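Local coordinates for gliding motility protein MglB (Myxococcus xanthus, PDB 6IZW) that probably acts as a molecular adaptor and guanine-nucleotide exchange factor in gliding motility, at residues T93-R98 and E124-F129. The protein carries 1 engineered substitution. Residues are numbered along the deposited sequence; the frame is centred on the assembly and turned at random.
With SO4 (sulfate ion), chain H.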
ATOM      1  N   THR B  93     -11.296  11.483  -2.132  1.00 67.34           N
ATOM      2  CA  THR B  93     -10.611  12.684  -2.597  1.00 69.11           C
ATOM      3  C   THR B  93      -9.500  13.070  -1.625  1.00 71.36           C
ATOM      4  O   THR B  93      -9.638  12.909  -0.405  1.00 71.42           O
ATOM      5  CB  THR B  93     -11.582  13.865  -2.777  1.00 73.62           C
ATOM      6  OG1 THR B  93     -10.840  15.089  -2.902  1.00 74.83           O
ATOM      7  CG2 THR B  93     -12.537  13.971  -1.598  1.00 71.26           C
ATOM      8  N   ILE B  94      -8.409  13.586  -2.182  1.00 62.74           N
ATOM      9  CA  ILE B  94      -7.274  14.050  -1.393  1.00 66.46           C
ATOM     10  C   ILE B  94      -7.631  15.391  -0.758  1.00 72.09           C
ATOM     11  O   ILE B  94      -8.018  16.337  -1.451  1.00 75.55           O
ATOM     12  CB  ILE B  94      -6.005  14.156  -2.256  1.00 61.48           C
ATOM     13  CG1 ILE B  94      -5.451  12.761  -2.565  1.00 68.02           C
ATOM     14  CG2 ILE B  94      -4.931  14.951  -1.540  1.00 60.54           C
ATOM     15  CD1 ILE B  94      -5.998  12.132  -3.827  1.00 71.19           C
ATOM     16  N   VAL B  95      -7.514  15.466   0.571  1.00 73.16           N
ATOM     17  CA  VAL B  95      -7.821  16.663   1.346  1.00 65.72           C
ATOM     18  C   VAL B  95      -6.524  17.182   1.949  1.00 70.11           C
ATOM     19  O   VAL B  95      -6.112  16.749   3.031  1.00 80.22           O
ATOM     20  CB  VAL B  95      -8.864  16.374   2.446  1.00 69.38           C
ATOM     21  CG1 VAL B  95      -9.183  17.634   3.229  1.00 72.07           C
ATOM     22  CG2 VAL B  95     -10.126  15.764   1.856  1.00 72.41           C
ATOM     23  N   GLY B  96      -5.866  18.102   1.256  1.00 69.49           N
ATOM     24  CA  GLY B  96      -4.622  18.656   1.747  1.00 65.92           C
ATOM     25  C   GLY B  96      -3.424  17.923   1.194  1.00 69.40           C
ATOM     26  O   GLY B  96      -3.485  17.364   0.098  1.00 76.83           O
ATOM     27  N   SER B  97      -2.330  17.897   1.945  1.00 75.14           N
ATOM     28  CA  SER B  97      -1.112  17.269   1.459  1.00 76.24           C
ATOM     29  C   SER B  97      -0.856  15.874   2.032  1.00 73.53           C
ATOM     30  O   SER B  97       0.031  15.179   1.531  1.00 72.67           O
ATOM     31  CB  SER B  97       0.092  18.177   1.746  1.00 70.20           C
ATOM     32  OG  SER B  97       1.307  17.449   1.742  1.00 81.06           O
ATOM     33  N   ARG B  98      -1.577  15.434   3.061  1.00 73.12           N
ATOM     34  CA  ARG B  98      -1.314  14.097   3.580  1.00 68.95           C
ATOM     35  C   ARG B  98      -2.570  13.334   3.972  1.00 65.32           C
ATOM     36  O   ARG B  98      -2.455  12.268   4.583  1.00 69.73           O
ATOM     37  CB  ARG B  98      -0.320  14.153   4.775  1.00 72.23           C
ATOM     38  CG  ARG B  98      -0.825  14.902   6.042  1.00 76.77           C
ATOM     39  CD  ARG B  98       0.235  14.949   7.222  1.00 84.67           C
ATOM     40  NE  ARG B  98       0.430  13.706   8.002  1.00 83.37           N
ATOM     41  CZ  ARG B  98       1.537  12.938   8.000  1.00 83.61           C
ATOM     42  NH1 ARG B  98       2.612  13.249   7.263  1.00 84.31           N
ATOM     43  NH2 ARG B  98       1.552  11.832   8.770  1.00 80.80           N
ATOM     44  N   GLU B 124     -14.305  22.106   4.759  1.00 92.38           N
ATOM     45  CA  GLU B 124     -14.381  22.169   6.213  1.00 88.57           C
ATOM     46  C   GLU B 124     -13.150  21.544   6.867  1.00 92.11           C
ATOM     47  O   GLU B 124     -12.695  22.013   7.917  1.00 90.87           O
ATOM     48  CB  GLU B 124     -15.650  21.468   6.695  1.00 87.97           C
ATOM     49  CG  GLU B 124     -16.461  22.263   7.695  1.00 97.01           C
ATOM     50  CD  GLU B 124     -17.714  21.529   8.140  1.00104.64           C
ATOM     51  OE1 GLU B 124     -18.042  20.487   7.522  1.00 98.72           O
ATOM     52  OE2 GLU B 124     -18.368  21.994   9.103  1.00104.98           O
ATOM     53  N   LEU B 125     -12.602  20.480   6.270  1.00 88.54           N
ATOM     54  CA  LEU B 125     -11.480  19.789   6.899  1.00 87.18           C
ATOM     55  C   LEU B 125     -10.210  20.626   6.844  1.00 84.87           C
ATOM     56  O   LEU B 125      -9.432  20.643   7.803  1.00 84.73           O
ATOM     57  CB  LEU B 125     -11.250  18.431   6.239  1.00 85.61           C
ATOM     58  CG  LEU B 125     -12.197  17.326   6.703  1.00 83.16           C
ATOM     59  CD1 LEU B 125     -11.824  16.023   6.048  1.00 76.91           C
ATOM     60  CD2 LEU B 125     -12.168  17.198   8.215  1.00 83.03           C
ATOM     61  N   THR B 126      -9.974  21.314   5.728  1.00 85.67           N
ATOM     62  CA  THR B 126      -8.826  22.207   5.661  1.00 88.31           C
ATOM     63  C   THR B 126      -8.994  23.409   6.584  1.00 91.97           C
ATOM     64  O   THR B 126      -7.993  24.020   6.979  1.00 92.96           O
ATOM     65  CB  THR B 126      -8.599  22.664   4.221  1.00 87.72           C
ATOM     66  OG1 THR B 126      -9.358  23.853   3.970  1.00 95.51           O
ATOM     67  CG2 THR B 126      -9.042  21.583   3.249  1.00 81.57           C
ATOM     68  N   LYS B 127     -10.236  23.755   6.941  1.00 88.14           N
ATOM     69  CA  LYS B 127     -10.453  24.798   7.936  1.00 93.10           C
ATOM     70  C   LYS B 127     -10.039  24.325   9.325  1.00 97.02           C
ATOM     71  O   LYS B 127      -9.503  25.110  10.120  1.00 99.67           O
ATOM     72  CB  LYS B 127     -11.917  25.244   7.931  1.00 90.00           C
ATOM     73  N   ILE B 128     -10.273  23.046   9.637  1.00 88.94           N
ATOM     74  CA  ILE B 128      -9.817  22.505  10.916  1.00 88.19           C
ATOM     75  C   ILE B 128      -8.294  22.414  10.940  1.00 90.10           C
ATOM     76  O   ILE B 128      -7.648  22.814  11.916  1.00 91.37           O
ATOM     77  CB  ILE B 128     -10.472  21.142  11.194  1.00 85.38           C
ATOM     78  CG1 ILE B 128     -11.999  21.268  11.185  1.00 83.64           C
ATOM     79  CG2 ILE B 128      -9.980  20.578  12.520  1.00 79.06           C
ATOM     80  CD1 ILE B 128     -12.732  19.939  11.304  1.00 81.16           C
ATOM     81  N   PHE B 129      -7.694  21.905   9.858  1.00 90.83           N
ATOM     82  CA  PHE B 129      -6.237  21.834   9.791  1.00 91.76           C
ATOM     83  C   PHE B 129      -5.604  23.217   9.794  1.00 91.80           C
ATOM     84  O   PHE B 129      -4.398  23.338  10.035  1.00 93.89           O
ATOM     85  CB  PHE B 129      -5.778  21.063   8.542  1.00 91.11           C
ATOM     86  CG  PHE B 129      -6.244  19.624   8.491  1.00 89.73           C
ATOM     87  CD1 PHE B 129      -6.747  18.989   9.619  1.00 85.90           C
ATOM     88  CD2 PHE B 129      -6.169  18.906   7.306  1.00 83.26           C
ATOM     89  CE1 PHE B 129      -7.174  17.674   9.561  1.00 83.65           C
ATOM     90  CE2 PHE B 129      -6.593  17.595   7.246  1.00 79.03           C
ATOM     91  CZ  PHE B 129      -7.095  16.978   8.375  1.00 79.86           C
TER
HETATM   92  S   SO4 H 201       4.709  11.542   7.532  1.00106.42           S
HETATM   93  O1  SO4 H 201       4.394  10.673   8.657  1.00 84.73           O
HETATM   94  O2  SO4 H 201       3.715  12.618   7.530  1.00 98.57           O
HETATM   95  O3  SO4 H 201       4.668  10.802   6.287  1.00 79.41           O
HETATM   96  O4  SO4 H 201       6.071  12.055   7.752  1.00 84.05           O
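The turn between strands 88-94 and 99-106 of the Roadblock/LC7 fold meets helix 111-130 through Val95, the one residue of 93-98 whose side chain reaches 124-129. Its CG1 is the contacting branch, at 3.7 Å from Leu125 CB and 4.0 Å from Thr126 CG2, so the methyl rests on two successive helix residues. The torsion accounts for this choice of branch: CG1 extends anti to the backbone N (chi1 -179°), and the side chain sets off toward the helix. The side chains of Val95 and Leu125 cross at about a right angle, and Leu125 CD1 is also near Val95 CG1, at 4.2 Å.

In the wider fold, helix 111-130 packs on one face of the antiparallel sheet: Val95 and Leu125 both touch Leu101 on the adjoining strand 99-106, and Val95 also touches Ser122. The same helix also packs against helix 9-25, through Phe129 on Ile15 and Ile128 on Val18. The contact is mainly apolar, and 156 Å² is buried, both sides summed.

Phe129 presents a ring edge to the turn. Val95 O lies near the plane of the ring at its edge, 4.3 Å from Phe129 CE2, whereas Leu125 O sits over one face, 3.4 Å above the plane and offset toward the rim. That same carbonyl accepts the helical bond from Phe129 N. The chain turns at Gly96, whose positive phi of 94° is a conformation that glycine readily adopts.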